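Local structure of cellulosomal scaffoldin (Bacteroides cellulosolvens, 2XBT) at residues Y131-P134 and G135-S138. The protein is a cellulosomal scaffoldin, of which this family 3b carbohydrate-binding module is one part, probably serving to bind cellulose. Residues are numbered along the deposited sequence; the frame is centred on the assembly and turned at random.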
loop_
_atom_site.group_PDB
_atom_site.type_symbol
_atom_site.label_atom_id
_atom_site.label_comp_id
_atom_site.label_asym_id
_atom_site.label_seq_id
_atom_site.Cartn_x
_atom_site.Cartn_y
_atom_site.Cartn_z
ATOM N N TYR A 131 -7.354 5.356 8.840
ATOM C CA TYR A 131 -8.306 5.008 7.787
ATOM C C TYR A 131 -8.004 3.664 7.111
ATOM O O TYR A 131 -8.900 2.831 6.897
ATOM C CB TYR A 131 -8.307 6.134 6.740
ATOM C CG TYR A 131 -9.245 5.919 5.564
ATOM C CD1 TYR A 131 -10.560 6.353 5.616
ATOM C CD2 TYR A 131 -8.815 5.297 4.406
ATOM C CE1 TYR A 131 -11.422 6.168 4.560
ATOM C CE2 TYR A 131 -9.673 5.111 3.340
ATOM C CZ TYR A 131 -10.981 5.548 3.428
ATOM O OH TYR A 131 -11.846 5.356 2.381
ATOM N N SER A 132 -6.744 3.452 6.756
ATOM C CA SER A 132 -6.386 2.273 5.971
ATOM C C SER A 132 -6.234 1.001 6.802
ATOM O O SER A 132 -6.120 -0.097 6.252
ATOM C CB SER A 132 -5.126 2.538 5.136
ATOM O OG SER A 132 -5.390 3.470 4.088
ATOM N N TYR A 133 -6.230 1.134 8.127
ATOM C CA TYR A 133 -6.097 -0.074 8.957
ATOM C C TYR A 133 -7.393 -0.882 8.932
ATOM O O TYR A 133 -8.449 -0.387 9.339
ATOM C CB TYR A 133 -5.736 0.267 10.402
ATOM C CG TYR A 133 -5.689 -0.959 11.305
ATOM C CD1 TYR A 133 -4.681 -1.912 11.169
ATOM C CD2 TYR A 133 -6.660 -1.164 12.283
ATOM C CE1 TYR A 133 -4.641 -3.056 12.006
ATOM C CE2 TYR A 133 -6.631 -2.287 13.116
ATOM C CZ TYR A 133 -5.626 -3.226 12.975
ATOM O OH TYR A 133 -5.604 -4.334 13.801
ATOM N N PRO A 134 -7.317 -2.132 8.476
ATOM C CA PRO A 134 -8.538 -2.917 8.263
ATOM C C PRO A 134 -8.874 -3.866 9.407
ATOM O O PRO A 134 -9.805 -4.674 9.272
ATOM C CB PRO A 134 -8.180 -3.752 7.040
ATOM C CG PRO A 134 -6.685 -4.022 7.226
ATOM C CD PRO A 134 -6.113 -2.884 8.069
ATOM N N GLY A 135 -8.144 -3.782 10.508
ATOM C CA GLY A 135 -8.284 -4.776 11.555
ATOM C C GLY A 135 -7.241 -5.844 11.300
ATOM O O GLY A 135 -6.397 -5.678 10.413
ATOM N N SER A 136 -7.281 -6.926 12.075
ATOM C CA SER A 136 -6.301 -8.000 11.939
ATOM C C SER A 136 -6.520 -8.772 10.651
ATOM O O SER A 136 -7.599 -9.317 10.427
ATOM C CB SER A 136 -6.384 -8.961 13.124
ATOM O OG SER A 136 -6.144 -8.273 14.336
ATOM N N MET A 137 -5.498 -8.815 9.805
ATOM C CA MET A 137 -5.543 -9.616 8.583
ATOM C C MET A 137 -4.250 -10.407 8.471
ATOM O O MET A 137 -3.236 -9.903 7.993
ATOM C CB MET A 137 -5.715 -8.746 7.334
ATOM C CG MET A 137 -7.062 -8.076 7.192
ATOM S SD MET A 137 -7.226 -7.207 5.612
ATOM C CE MET A 137 -7.206 -8.568 4.474
ATOM N N SER A 138 -4.288 -11.648 8.939
ATOM C CA SER A 138 -3.126 -12.513 8.880
ATOM C C SER A 138 -2.939 -13.015 7.457
ATOM O O SER A 138 -1.818 -13.088 6.960
ATOM C CB SER A 138 -3.294 -13.689 9.848
ATOM O OG SER A 138 -4.517 -14.364 9.600
HETATM O O HOH W 1 -10.124 -7.724 9.236
#
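The Tyr133 ring takes the backbone of Gly135 on one face: Gly135 N sits 3.3 Å above the ring plane, over its centre, while Ser136 N lies obliquely beyond the hydroxyl end. This Tyr-Pro-Gly bend belongs to the surface loop between strands 125-126 and 147-150 of the CBM3 beta-sandwich. With chi1 at 176°, CG of Tyr133 lies opposite the backbone N and beside the carbonyl carbon, a setting that swings the ring forward along the chain, with CZ 3.4 Å from Gly135 CA and OH 3.3 Å from Gly135 C. The phenol does not hydrogen-bond to the peptide under it; OH bonds instead to Ala19 O. Ser136 OG, 4.0 Å from Tyr133 OH, turns to the same neighbouring loop, its one proton shared between Gly18 O, the stronger partner, and Ala19 O. With an alanine here in place of Tyr133, Ala19 O would probably lose the phenol, one of its two hydroxyl partners, and the Gly135 peptide the aromatic face it packs on. Gly135 bends the chain at a positive phi (93°), where any side chain would run into the Pro134 carbonyl oxygen. The Asn16 side-chain amide ties into the bend through both ends, ND2 to Gly135 O and OD1 to Met137 N. Further on, the thioether of Met137 comes back to the proline ring, its SD 3.6 Å from Pro134 CG, and both side chains also touch Phe14 of strand 10-15. A water bridges two carbonyls of the bend, donating to Pro134 O at 3.1 Å and to Ser136 O at 3.2 Å.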